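Long-range contacts in proline iminopeptidase (Streptomyces halstedii, PDB 3WMR), which hydrolyses amide bonds of polyketide substrates that it takes up in a hydrophobic tunnel, and is classed with enzymes that release N-terminal proline from peptides: residues 265-270 with 291-296; 197-202 with 232-237; 61-66 with 123-128. One frame throughout, in Å; residues are numbered along the deposited sequence.

Interaction 1 (265-270 with 291-296)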
ATOM      1  N   HIS A 265      12.205  -8.495   7.100  1.00 32.89           N
ATOM      2  CA  HIS A 265      12.110  -7.606   8.268  1.00 32.78           C
ATOM      3  C   HIS A 265      10.814  -6.763   8.305  1.00 29.58           C
ATOM      4  O   HIS A 265      10.684  -5.852   9.113  1.00 28.37           O
ATOM      5  CB  HIS A 265      13.337  -6.685   8.282  1.00 34.66           C
ATOM      6  CG  HIS A 265      14.637  -7.426   8.210  1.00 38.01           C
ATOM      7  ND1 HIS A 265      15.499  -7.322   7.136  1.00 40.39           N
ATOM      8  CD2 HIS A 265      15.209  -8.306   9.067  1.00 39.51           C
ATOM      9  CE1 HIS A 265      16.551  -8.094   7.343  1.00 40.73           C
ATOM     10  NE2 HIS A 265      16.400  -8.704   8.506  1.00 41.28           N
ATOM     11  N   ASP A 266       9.859  -7.094   7.437  1.00 27.27           N
ATOM     12  CA  ASP A 266       8.639  -6.320   7.246  1.00 25.40           C
ATOM     13  C   ASP A 266       7.772  -6.293   8.511  1.00 23.98           C
ATOM     14  O   ASP A 266       7.597  -7.313   9.176  1.00 24.13           O
ATOM     15  CB  ASP A 266       7.848  -6.949   6.090  1.00 25.63           C
ATOM     16  CG  ASP A 266       6.880  -5.990   5.400  1.00 25.49           C
ATOM     17  OD1 ASP A 266       6.319  -5.047   6.028  1.00 24.91           O
ATOM     18  OD2 ASP A 266       6.646  -6.246   4.191  1.00 26.04           O
ATOM     19  N   GLU A 267       7.246  -5.116   8.840  1.00 23.10           N
ATOM     20  CA  GLU A 267       6.113  -5.011   9.790  1.00 22.57           C
ATOM     21  C   GLU A 267       4.921  -5.885   9.353  1.00 22.93           C
ATOM     22  O   GLU A 267       4.151  -6.372  10.199  1.00 22.89           O
ATOM     23  CB  GLU A 267       5.673  -3.558   9.958  1.00 22.20           C
ATOM     24  CG  GLU A 267       5.477  -2.772   8.676  1.00 22.08           C
ATOM     25  CD  GLU A 267       4.913  -1.395   8.910  1.00 21.86           C
ATOM     26  OE1 GLU A 267       4.929  -0.922  10.061  1.00 21.61           O
ATOM     27  OE2 GLU A 267       4.448  -0.782   7.934  1.00 22.68           O
ATOM     28  N   ALA A 268       4.765  -6.058   8.039  1.00 22.74           N
ATOM     29  CA  ALA A 268       3.827  -7.030   7.488  1.00 24.08           C
ATOM     30  C   ALA A 268       4.482  -8.403   7.596  1.00 25.13           C
ATOM     31  O   ALA A 268       5.126  -8.883   6.645  1.00 26.18           O
ATOM     32  CB  ALA A 268       3.468  -6.682   6.049  1.00 24.01           C
ATOM     33  N   THR A 269       4.361  -8.998   8.782  1.00 25.27           N
ATOM     34  CA  THR A 269       5.114 -10.199   9.132  1.00 26.36           C
ATOM     35  C   THR A 269       4.521 -11.418   8.463  1.00 25.93           C
ATOM     36  O   THR A 269       3.386 -11.358   7.977  1.00 26.11           O
ATOM     37  CB  THR A 269       5.104 -10.487  10.649  1.00 27.01           C
ATOM     38  OG1 THR A 269       3.747 -10.683  11.089  1.00 27.60           O
ATOM     39  CG2 THR A 269       5.784  -9.365  11.445  1.00 27.26           C
ATOM     40  N   PRO A 270       5.282 -12.533   8.442  1.00 27.38           N
ATOM     41  CA  PRO A 270       4.744 -13.789   7.932  1.00 28.07           C
ATOM     42  C   PRO A 270       3.383 -14.145   8.522  1.00 27.46           C
ATOM     43  O   PRO A 270       2.510 -14.624   7.795  1.00 27.96           O
ATOM     44  CB  PRO A 270       5.810 -14.798   8.319  1.00 28.73           C
ATOM     45  CG  PRO A 270       7.074 -14.021   8.152  1.00 29.01           C
ATOM     46  CD  PRO A 270       6.742 -12.633   8.652  1.00 28.07           C
ATOM     47  N   SER A 291      14.974  -6.732   2.968  1.00 31.74           N
ATOM     48  CA  SER A 291      13.962  -5.691   2.884  1.00 29.64           C
ATOM     49  C   SER A 291      13.058  -5.743   4.121  1.00 28.02           C
ATOM     50  O   SER A 291      12.959  -6.769   4.803  1.00 27.03           O
ATOM     51  CB  SER A 291      13.097  -5.857   1.622  1.00 29.34           C
ATOM     52  OG  SER A 291      13.824  -5.710   0.412  1.00 30.17           O
ATOM     53  N   SER A 292      12.423  -4.616   4.399  1.00 27.27           N
ATOM     54  CA  SER A 292      11.298  -4.560   5.321  1.00 26.95           C
ATOM     55  C   SER A 292      10.041  -4.211   4.528  1.00 26.07           C
ATOM     56  O   SER A 292       9.548  -5.030   3.752  1.00 25.45           O
ATOM     57  CB  SER A 292      11.565  -3.570   6.462  1.00 27.44           C
ATOM     58  OG  SER A 292      11.757  -2.251   5.978  1.00 27.88           O
ATOM     59  N   HIS A 293       9.524  -3.005   4.717  1.00 25.55           N
ATOM     60  CA  HIS A 293       8.218  -2.637   4.180  1.00 24.60           C
ATOM     61  C   HIS A 293       8.273  -2.050   2.777  1.00 24.50           C
ATOM     62  O   HIS A 293       7.241  -1.973   2.095  1.00 23.27           O
ATOM     63  CB  HIS A 293       7.543  -1.639   5.135  1.00 24.15           C
ATOM     64  CG  HIS A 293       6.063  -1.564   4.988  1.00 23.98           C
ATOM     65  ND1 HIS A 293       5.233  -2.628   5.271  1.00 24.43           N
ATOM     66  CD2 HIS A 293       5.257  -0.540   4.632  1.00 23.89           C
ATOM     67  CE1 HIS A 293       3.979  -2.268   5.077  1.00 23.29           C
ATOM     68  NE2 HIS A 293       3.968  -1.009   4.682  1.00 23.97           N
ATOM     69  N   VAL A 294       9.464  -1.645   2.328  1.00 25.42           N
ATOM     70  CA  VAL A 294       9.596  -1.037   1.010  1.00 25.02           C
ATOM     71  C   VAL A 294      10.695  -1.687   0.166  1.00 25.77           C
ATOM     72  O   VAL A 294      11.659  -1.013  -0.213  1.00 25.73           O
ATOM     73  CB  VAL A 294       9.809   0.491   1.106  1.00 25.85           C
ATOM     74  CG1 VAL A 294       8.534   1.170   1.578  1.00 25.29           C
ATOM     75  CG2 VAL A 294      10.977   0.848   2.021  1.00 26.32           C
ATOM     76  N   PRO A 295      10.537  -2.988  -0.161  1.00 24.91           N
ATOM     77  CA  PRO A 295      11.535  -3.749  -0.931  1.00 25.22           C
ATOM     78  C   PRO A 295      11.876  -3.178  -2.320  1.00 26.30           C
ATOM     79  O   PRO A 295      12.996  -3.377  -2.829  1.00 27.97           O
ATOM     80  CB  PRO A 295      10.915  -5.143  -1.047  1.00 25.14           C
ATOM     81  CG  PRO A 295       9.454  -4.970  -0.783  1.00 24.15           C
ATOM     82  CD  PRO A 295       9.337  -3.798   0.146  1.00 24.44           C
ATOM     83  N   HIS A 296      10.931  -2.470  -2.923  1.00 25.46           N
ATOM     84  CA  HIS A 296      11.171  -1.798  -4.176  1.00 25.97           C
ATOM     85  C   HIS A 296      12.247  -0.691  -4.067  1.00 27.41           C
ATOM     86  O   HIS A 296      12.716  -0.228  -5.081  1.00 27.30           O
ATOM     87  CB  HIS A 296       9.873  -1.217  -4.737  1.00 25.17           C
ATOM     88  CG  HIS A 296       9.239  -0.187  -3.866  1.00 25.09           C
ATOM     89  ND1 HIS A 296       8.514  -0.509  -2.732  1.00 24.70           N
ATOM     90  CD2 HIS A 296       9.192   1.159  -3.975  1.00 24.65           C
ATOM     91  CE1 HIS A 296       8.069   0.599  -2.170  1.00 24.20           C
ATOM     92  NE2 HIS A 296       8.456   1.625  -2.910  1.00 25.27           N
TER
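Asp-266 and the imidazole of His-293 meet carboxylate to ring edge, their planes turned 83° apart. CG of Asp-266 lies anti to its backbone N (chi1 -157°), which carries OD1 to the ND1 edge of the ring. ND1 gives its hydrogen to the syn lone pair of OD1 at 2.8 Å, nearly straight (171°) and in the imidazole plane, which helps to set the rotation of the ring. OD1 has a second donor: the backbone N of Ala-268, 2.7 Å from OD1, comes from above the carboxylate plane and closes an Asx turn. OD2 is held by the backbone N of Gly-263, yet lies 3.2 Å from the carbonyl O of Ser-292, another acceptor. Glu-267, extended beyond CG, brings OE2 over the centre of one face of the His-293 ring, 3.1 Å above its plane and badly placed for a hydrogen bond to either ring nitrogen. This OE2 also lies against OE1 of Glu-235. Asp-266, and Glu-267 as far as it is ionised, would probably favour a protonated imidazole. Earlier in both segments, the backbone N of His-265 bonds to the carbonyl O of Ser-291 at 3.0 Å, and CB of Ser-292 packs on the carbonyl O of His-265 while its OG bonds to Glu-298. The two loops, following strands 258-263 and 283-288, place the predicted acid and base side by side, an arrangement consistent with the Asp-His half of the catalytic triad of an alpha/beta hydrolase, with Ser-126 as the probable nucleophile.

Interaction 2 (197-202 with 232-237)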
ATOM      1  N   ALA A 197      13.078   4.167  15.910  1.00 29.83           N
ATOM      2  CA  ALA A 197      13.642   2.877  16.240  1.00 29.70           C
ATOM      3  C   ALA A 197      12.806   1.725  15.633  1.00 28.18           C
ATOM      4  O   ALA A 197      13.362   0.693  15.283  1.00 28.31           O
ATOM      5  CB  ALA A 197      13.772   2.718  17.752  1.00 30.50           C
ATOM      6  N   PHE A 198      11.484   1.895  15.499  1.00 26.71           N
ATOM      7  CA  PHE A 198      10.640   0.851  14.865  1.00 25.14           C
ATOM      8  C   PHE A 198      10.760   0.951  13.350  1.00 24.72           C
ATOM      9  O   PHE A 198      10.983  -0.048  12.684  1.00 25.10           O
ATOM     10  CB  PHE A 198       9.159   0.963  15.304  1.00 24.08           C
ATOM     11  CG  PHE A 198       8.245  -0.093  14.710  1.00 23.53           C
ATOM     12  CD1 PHE A 198       7.724   0.042  13.422  1.00 23.39           C
ATOM     13  CD2 PHE A 198       7.862  -1.201  15.464  1.00 23.77           C
ATOM     14  CE1 PHE A 198       6.866  -0.919  12.897  1.00 23.01           C
ATOM     15  CE2 PHE A 198       7.009  -2.161  14.942  1.00 23.12           C
ATOM     16  CZ  PHE A 198       6.502  -2.013  13.668  1.00 22.76           C
ATOM     17  N   TYR A 199      10.636   2.161  12.808  1.00 24.98           N
ATOM     18  CA  TYR A 199      10.627   2.343  11.356  1.00 24.93           C
ATOM     19  C   TYR A 199      11.953   1.877  10.762  1.00 26.06           C
ATOM     20  O   TYR A 199      11.968   1.189   9.739  1.00 25.21           O
ATOM     21  CB  TYR A 199      10.335   3.800  10.954  1.00 24.72           C
ATOM     22  CG  TYR A 199       8.845   4.184  10.859  1.00 23.57           C
ATOM     23  CD1 TYR A 199       7.954   3.873  11.875  1.00 23.44           C
ATOM     24  CD2 TYR A 199       8.366   4.908   9.775  1.00 23.12           C
ATOM     25  CE1 TYR A 199       6.597   4.227  11.785  1.00 22.68           C
ATOM     26  CE2 TYR A 199       7.030   5.293   9.683  1.00 23.21           C
ATOM     27  CZ  TYR A 199       6.152   4.948  10.688  1.00 22.61           C
ATOM     28  OH  TYR A 199       4.847   5.342  10.580  1.00 22.52           O
ATOM     29  N   ASP A 200      13.058   2.228  11.420  1.00 26.80           N
ATOM     30  CA  ASP A 200      14.388   1.847  10.944  1.00 28.56           C
ATOM     31  C   ASP A 200      14.555   0.333  10.855  1.00 28.46           C
ATOM     32  O   ASP A 200      15.404  -0.132  10.117  1.00 28.52           O
ATOM     33  CB  ASP A 200      15.501   2.419  11.840  1.00 29.55           C
ATOM     34  CG  ASP A 200      15.525   3.941  11.874  1.00 30.91           C
ATOM     35  OD1 ASP A 200      14.918   4.597  11.006  1.00 31.13           O
ATOM     36  OD2 ASP A 200      16.173   4.501  12.784  1.00 33.38           O
ATOM     37  N   ARG A 201      13.751  -0.451  11.585  1.00 27.55           N
ATOM     38  CA  ARG A 201      13.867  -1.910  11.483  1.00 27.18           C
ATOM     39  C   ARG A 201      12.893  -2.510  10.487  1.00 26.23           C
ATOM     40  O   ARG A 201      13.248  -3.437   9.730  1.00 24.74           O
ATOM     41  CB  ARG A 201      13.623  -2.584  12.826  1.00 28.56           C
ATOM     42  CG  ARG A 201      14.664  -2.283  13.882  1.00 30.73           C
ATOM     43  CD  ARG A 201      14.340  -3.055  15.148  1.00 31.96           C
ATOM     44  NE  ARG A 201      15.258  -2.759  16.250  1.00 31.80           N
ATOM     45  CZ  ARG A 201      15.235  -3.381  17.421  1.00 32.61           C
ATOM     46  NH1 ARG A 201      14.342  -4.336  17.661  1.00 33.29           N
ATOM     47  NH2 ARG A 201      16.093  -3.037  18.366  1.00 33.68           N
ATOM     48  N   HIS A 202      11.652  -2.015  10.530  1.00 24.98           N
ATOM     49  CA  HIS A 202      10.523  -2.690   9.893  1.00 23.97           C
ATOM     50  C   HIS A 202       9.772  -1.886   8.824  1.00 23.74           C
ATOM     51  O   HIS A 202       8.915  -2.457   8.143  1.00 22.68           O
ATOM     52  CB  HIS A 202       9.524  -3.149  10.967  1.00 23.31           C
ATOM     53  CG  HIS A 202      10.147  -3.930  12.078  1.00 23.12           C
ATOM     54  ND1 HIS A 202      10.262  -3.433  13.359  1.00 23.66           N
ATOM     55  CD2 HIS A 202      10.698  -5.164  12.107  1.00 23.58           C
ATOM     56  CE1 HIS A 202      10.864  -4.323  14.124  1.00 23.84           C
ATOM     57  NE2 HIS A 202      11.139  -5.383  13.391  1.00 24.31           N
ATOM     58  N   GLY A 232      -4.316   5.842  11.784  1.00 22.55           N
ATOM     59  CA  GLY A 232      -3.731   6.239  13.045  1.00 22.21           C
ATOM     60  C   GLY A 232      -2.536   7.137  12.762  1.00 22.99           C
ATOM     61  O   GLY A 232      -2.246   7.406  11.612  1.00 22.89           O
ATOM     62  N   PRO A 233      -1.834   7.588  13.810  1.00 22.94           N
ATOM     63  CA  PRO A 233      -0.715   8.529  13.620  1.00 24.12           C
ATOM     64  C   PRO A 233       0.476   7.950  12.878  1.00 24.08           C
ATOM     65  O   PRO A 233       1.258   8.717  12.313  1.00 25.25           O
ATOM     66  CB  PRO A 233      -0.280   8.880  15.044  1.00 24.30           C
ATOM     67  CG  PRO A 233      -1.032   7.967  15.959  1.00 24.50           C
ATOM     68  CD  PRO A 233      -2.178   7.390  15.229  1.00 23.19           C
ATOM     69  N   ASN A 234       0.614   6.624  12.885  1.00 23.41           N
ATOM     70  CA  ASN A 234       1.775   5.969  12.273  1.00 23.66           C
ATOM     71  C   ASN A 234       1.458   4.515  11.934  1.00 23.03           C
ATOM     72  O   ASN A 234       0.346   4.039  12.178  1.00 22.32           O
ATOM     73  CB  ASN A 234       3.003   6.083  13.188  1.00 23.65           C
ATOM     74  CG  ASN A 234       2.787   5.422  14.526  1.00 23.31           C
ATOM     75  OD1 ASN A 234       2.570   4.220  14.611  1.00 22.54           O
ATOM     76  ND2 ASN A 234       2.852   6.203  15.580  1.00 24.21           N
ATOM     77  N   GLU A 235       2.430   3.844  11.339  1.00 22.76           N
ATOM     78  CA  GLU A 235       2.292   2.474  10.846  1.00 23.09           C
ATOM     79  C   GLU A 235       1.817   1.435  11.864  1.00 22.77           C
ATOM     80  O   GLU A 235       1.043   0.540  11.516  1.00 21.22           O
ATOM     81  CB  GLU A 235       3.637   2.012  10.275  1.00 24.40           C
ATOM     82  CG  GLU A 235       3.975   2.640   8.941  1.00 25.49           C
ATOM     83  CD  GLU A 235       2.968   2.217   7.899  1.00 27.00           C
ATOM     84  OE1 GLU A 235       2.968   1.010   7.567  1.00 26.75           O
ATOM     85  OE2 GLU A 235       2.160   3.073   7.469  1.00 27.69           O
ATOM     86  N   PHE A 236       2.295   1.538  13.106  1.00 22.60           N
ATOM     87  CA  PHE A 236       2.020   0.525  14.131  1.00 22.88           C
ATOM     88  C   PHE A 236       0.913   0.916  15.131  1.00 22.92           C
ATOM     89  O   PHE A 236       0.218   0.031  15.666  1.00 23.43           O
ATOM     90  CB  PHE A 236       3.302   0.111  14.868  1.00 23.34           C
ATOM     91  CG  PHE A 236       4.077   1.266  15.481  1.00 23.59           C
ATOM     92  CD1 PHE A 236       5.213   1.775  14.852  1.00 23.40           C
ATOM     93  CD2 PHE A 236       3.688   1.825  16.689  1.00 23.54           C
ATOM     94  CE1 PHE A 236       5.939   2.811  15.425  1.00 23.72           C
ATOM     95  CE2 PHE A 236       4.415   2.871  17.258  1.00 23.81           C
ATOM     96  CZ  PHE A 236       5.536   3.358  16.624  1.00 23.51           C
ATOM     97  N   HIS A 237       0.742   2.215  15.382  1.00 22.47           N
ATOM     98  CA  HIS A 237      -0.290   2.701  16.322  1.00 22.42           C
ATOM     99  C   HIS A 237      -1.582   2.880  15.536  1.00 22.70           C
ATOM    100  O   HIS A 237      -1.992   3.998  15.207  1.00 22.34           O
ATOM    101  CB  HIS A 237       0.143   4.002  17.023  1.00 22.31           C
ATOM    102  CG  HIS A 237      -0.700   4.383  18.212  1.00 21.84           C
ATOM    103  ND1 HIS A 237      -1.079   3.481  19.188  1.00 21.84           N
ATOM    104  CD2 HIS A 237      -1.196   5.583  18.602  1.00 21.70           C
ATOM    105  CE1 HIS A 237      -1.784   4.104  20.118  1.00 22.02           C
ATOM    106  NE2 HIS A 237      -1.866   5.382  19.788  1.00 22.21           N
TER
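Loop 232-237 follows helix 225-230, and residues 197-202 end helix 189-202; both belong to the helical cap inserted between strands 143-149 and 258-263 of the alpha/beta hydrolase core. One hydrogen bond crosses the contact. The backbone N of Glu-235 points its hydrogen at OH of Tyr-199 at 2.9 Å and 166°, so the tip of the phenol holds the loop backbone. Within the loop, OD1 of Asn-234 accepts twice, from the backbone N of His-237 at 2.8 Å and from that of Phe-236 at 3.1 Å, an Asx turn overlapping an Asx motif; its ND2 turns to OH of Tyr-191. The aromatic contact is edge-to-face: Phe-236 directs its edge at a face of Phe-198, with ring centroids 4.6 Å apart and planes at 53°. CD1 of Phe-236 touches CD1 of Phe-198 at 3.4 Å, toward the rim of that face, while CB of Phe-236 adds a CH-pi contact. CG of Phe-236 stands in the crowded position between backbone N and carbonyl carbon (chi1 55°), which puts the ring there. On the opposite face of the Phe-198 ring lies ND1 of His-202. Van der Waals contacts complete the join. CE1 of Phe-236 makes an apolar contact with the edge of the Tyr-199 ring at its CE1, 4.0 Å away, and CG of Glu-235 packs against OH of Tyr-199 before the bent chain leads its carboxylate away, OE2 bonding to OH of Tyr-227. Asn-234 OD1 also sits 3.2 Å above the plane of the Phe-236 ring, over its centre.

Interaction 3 (61-66 with 123-128)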
ATOM      1  N   ASP A  61       3.888   8.552  -4.459  1.00 28.12           N
ATOM      2  CA  ASP A  61       5.276   9.019  -4.652  1.00 28.93           C
ATOM      3  C   ASP A  61       6.328   7.994  -4.264  1.00 27.88           C
ATOM      4  O   ASP A  61       7.267   7.759  -5.014  1.00 29.48           O
ATOM      5  CB  ASP A  61       5.528  10.322  -3.869  1.00 30.85           C
ATOM      6  CG  ASP A  61       4.650  11.458  -4.337  1.00 32.41           C
ATOM      7  OD1 ASP A  61       5.155  12.343  -5.065  1.00 34.47           O
ATOM      8  OD2 ASP A  61       3.456  11.465  -3.975  1.00 33.71           O
ATOM      9  N   TYR A  62       6.174   7.383  -3.094  1.00 27.36           N
ATOM     10  CA  TYR A  62       7.116   6.342  -2.624  1.00 27.44           C
ATOM     11  C   TYR A  62       7.148   5.078  -3.501  1.00 26.64           C
ATOM     12  O   TYR A  62       8.036   4.245  -3.345  1.00 26.90           O
ATOM     13  CB  TYR A  62       6.835   5.970  -1.156  1.00 27.19           C
ATOM     14  CG  TYR A  62       5.681   4.980  -0.963  1.00 26.63           C
ATOM     15  CD1 TYR A  62       4.365   5.400  -1.068  1.00 26.10           C
ATOM     16  CD2 TYR A  62       5.919   3.634  -0.658  1.00 26.03           C
ATOM     17  CE1 TYR A  62       3.309   4.513  -0.913  1.00 25.86           C
ATOM     18  CE2 TYR A  62       4.851   2.732  -0.483  1.00 26.30           C
ATOM     19  CZ  TYR A  62       3.551   3.186  -0.622  1.00 25.45           C
ATOM     20  OH  TYR A  62       2.475   2.337  -0.474  1.00 24.97           O
ATOM     21  N   LEU A  63       6.179   4.929  -4.411  1.00 26.56           N
ATOM     22  CA  LEU A  63       6.154   3.797  -5.342  1.00 26.60           C
ATOM     23  C   LEU A  63       6.801   4.111  -6.691  1.00 28.14           C
ATOM     24  O   LEU A  63       6.748   3.271  -7.596  1.00 28.70           O
ATOM     25  CB  LEU A  63       4.708   3.312  -5.563  1.00 25.64           C
ATOM     26  CG  LEU A  63       4.019   2.687  -4.353  1.00 25.19           C
ATOM     27  CD1 LEU A  63       2.587   2.305  -4.681  1.00 24.29           C
ATOM     28  CD2 LEU A  63       4.772   1.466  -3.855  1.00 25.71           C
ATOM     29  N   LEU A  64       7.424   5.290  -6.836  1.00 27.59           N
ATOM     30  CA  LEU A  64       7.889   5.761  -8.159  1.00 28.52           C
ATOM     31  C   LEU A  64       9.007   4.906  -8.756  1.00 26.95           C
ATOM     32  O   LEU A  64       9.122   4.817  -9.958  1.00 27.80           O
ATOM     33  CB  LEU A  64       8.331   7.232  -8.114  1.00 29.46           C
ATOM     34  CG  LEU A  64       7.201   8.251  -8.247  1.00 30.27           C
ATOM     35  CD1 LEU A  64       7.706   9.658  -7.911  1.00 31.16           C
ATOM     36  CD2 LEU A  64       6.593   8.206  -9.641  1.00 30.22           C
ATOM     37  N   ALA A  65       9.776   4.239  -7.915  1.00 26.98           N
ATOM     38  CA  ALA A  65      10.747   3.228  -8.350  1.00 27.10           C
ATOM     39  C   ALA A  65      10.200   2.197  -9.331  1.00 27.34           C
ATOM     40  O   ALA A  65      10.920   1.695 -10.193  1.00 28.38           O
ATOM     41  CB  ALA A  65      11.296   2.510  -7.135  1.00 26.89           C
ATOM     42  N   MET A  66       8.921   1.878  -9.203  1.00 26.75           N
ATOM     43  CA  MET A  66       8.305   0.843 -10.018  1.00 26.75           C
ATOM     44  C   MET A  66       8.073   1.213 -11.488  1.00 27.15           C
ATOM     45  O   MET A  66       7.572   0.394 -12.266  1.00 26.66           O
ATOM     46  CB  MET A  66       7.000   0.397  -9.349  1.00 25.60           C
ATOM     47  CG  MET A  66       7.263  -0.254  -8.002  1.00 25.82           C
ATOM     48  SD  MET A  66       5.794  -0.983  -7.240  1.00 25.45           S
ATOM     49  CE  MET A  66       5.316  -2.145  -8.511  1.00 25.54           C
ATOM     50  N   PHE A 123      -1.209  -4.206  -8.441  1.00 20.79           N
ATOM     51  CA  PHE A 123      -0.183  -4.305  -7.394  1.00 19.51           C
ATOM     52  C   PHE A 123      -0.659  -3.408  -6.266  1.00 19.69           C
ATOM     53  O   PHE A 123      -0.902  -2.221  -6.466  1.00 20.88           O
ATOM     54  CB  PHE A 123       1.157  -3.815  -7.931  1.00 20.09           C
ATOM     55  CG  PHE A 123       2.256  -3.752  -6.905  1.00 19.23           C
ATOM     56  CD1 PHE A 123       3.125  -4.809  -6.739  1.00 19.14           C
ATOM     57  CD2 PHE A 123       2.433  -2.613  -6.129  1.00 19.84           C
ATOM     58  CE1 PHE A 123       4.156  -4.734  -5.812  1.00 19.64           C
ATOM     59  CE2 PHE A 123       3.483  -2.522  -5.199  1.00 19.21           C
ATOM     60  CZ  PHE A 123       4.336  -3.582  -5.044  1.00 19.22           C
ATOM     61  N   GLY A 124      -0.830  -3.969  -5.084  1.00 19.83           N
ATOM     62  CA  GLY A 124      -1.343  -3.204  -3.959  1.00 19.69           C
ATOM     63  C   GLY A 124      -0.339  -3.304  -2.843  1.00 19.65           C
ATOM     64  O   GLY A 124      -0.015  -4.391  -2.421  1.00 18.84           O
ATOM     65  N   GLN A 125       0.180  -2.155  -2.402  1.00 20.52           N
ATOM     66  CA  GLN A 125       1.194  -2.100  -1.354  1.00 20.90           C
ATOM     67  C   GLN A 125       0.577  -1.626  -0.046  1.00 20.32           C
ATOM     68  O   GLN A 125      -0.073  -0.595  -0.044  1.00 21.16           O
ATOM     69  CB  GLN A 125       2.310  -1.145  -1.807  1.00 21.87           C
ATOM     70  CG  GLN A 125       3.647  -1.404  -1.148  1.00 22.25           C
ATOM     71  CD  GLN A 125       3.792  -0.738   0.194  1.00 22.03           C
ATOM     72  OE1 GLN A 125       3.021   0.141   0.545  1.00 21.31           O
ATOM     73  NE2 GLN A 125       4.818  -1.137   0.946  1.00 22.10           N
ATOM     74  N   SER A 126       0.733  -2.390   1.045  1.00 20.72           N
ATOM     75  CA  SER A 126       0.186  -2.002   2.365  1.00 22.00           C
ATOM     76  C   SER A 126      -1.342  -2.040   2.302  1.00 20.64           C
ATOM     77  O   SER A 126      -1.903  -3.000   1.764  1.00 20.70           O
ATOM     78  CB  SER A 126       0.766  -0.627   2.820  1.00 23.88           C
ATOM     79  OG  SER A 126       0.000   0.074   3.804  1.00 26.57           O
ATOM     80  N   TRP A 127      -2.011  -1.031   2.845  1.00 19.75           N
ATOM     81  CA  TRP A 127      -3.460  -0.856   2.644  1.00 19.78           C
ATOM     82  C   TRP A 127      -3.935  -1.167   1.217  1.00 19.24           C
ATOM     83  O   TRP A 127      -4.997  -1.779   1.022  1.00 19.13           O
ATOM     84  CB  TRP A 127      -3.906   0.565   3.083  1.00 19.84           C
ATOM     85  CG  TRP A 127      -4.915   1.216   2.183  1.00 19.93           C
ATOM     86  CD1 TRP A 127      -4.676   2.094   1.189  1.00 20.13           C
ATOM     87  CD2 TRP A 127      -6.328   0.987   2.187  1.00 20.66           C
ATOM     88  NE1 TRP A 127      -5.845   2.440   0.563  1.00 21.33           N
ATOM     89  CE2 TRP A 127      -6.884   1.792   1.179  1.00 21.55           C
ATOM     90  CE3 TRP A 127      -7.174   0.200   2.971  1.00 21.43           C
ATOM     91  CZ2 TRP A 127      -8.255   1.816   0.909  1.00 22.34           C
ATOM     92  CZ3 TRP A 127      -8.550   0.221   2.710  1.00 22.26           C
ATOM     93  CH2 TRP A 127      -9.072   1.032   1.687  1.00 22.56           C
ATOM     94  N   GLY A 128      -3.177  -0.720   0.225  1.00 18.77           N
ATOM     95  CA  GLY A 128      -3.494  -0.936  -1.177  1.00 18.16           C
ATOM     96  C   GLY A 128      -3.624  -2.399  -1.563  1.00 18.13           C
ATOM     97  O   GLY A 128      -4.391  -2.742  -2.463  1.00 17.26           O
TER
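Phe-123, on strand 120-125, presents one ring face to Met-66 of 3-10 segment 61-66. Bent at chi3 (58°), the thioether sets CE over the ring centre, 3.6 Å from the centroid, in a CH-pi contact; SD, 3.4 Å from CE2 of Phe-123, makes it a Met-aromatic pair. CD2 of Leu-63 lies at the edge of the same ring. Gly-124 has no room for a CB, which would run into the carbonyl O of Gly-128. Gln-125 bends at chi2 and receives a very short hydrogen bond, 2.5 Å from OH of Tyr-62 to OE1, the hydroxyl approaching from above the amide plane. The same hydroxyl accepts from the backbone N of Gly-54. Leu-63 CD2 also packs on CG of Gln-125. An alanine in place of this glutamine would remove OE1 and would probably leave the buried Tyr-62 hydroxyl without its acceptor and loosen segment 61-66 here. Ser-126 follows with positive phi (67°), as in the strained turn of such elbows, and Trp-127 N makes a very short, bent hydrogen bond to its OG at 2.5 Å. The sharp turn from strand into helix 127-137, with Gly-124 and Gly-128, fits the GxSxG nucleophile elbow of alpha/beta hydrolases.

Interactions 1 and 3 hold the predicted active site, and interaction 2 borders it. NE2 of His-293 lies 3.7 Å from CB of Ser-126 and 4.2 Å from its OG. Between helix 295-298 and segment 61-66, His-296 NE2 probably bonds to the carbonyl O of Tyr-62 at 2.7 Å. Where interaction 1, in the core, meets interaction 2, in the cap, Glu-267 OE2 and Glu-235 OE1 come within 2.4 Å, a separation that suggests a shared proton, and the backbone N of Glu-267 probably bonds to the carbonyl O of His-202. Interactions 2 and 3 do not touch, yet the side chain of Glu-235 is about 4 Å from that of His-293 and about 5 Å from that of Ser-126.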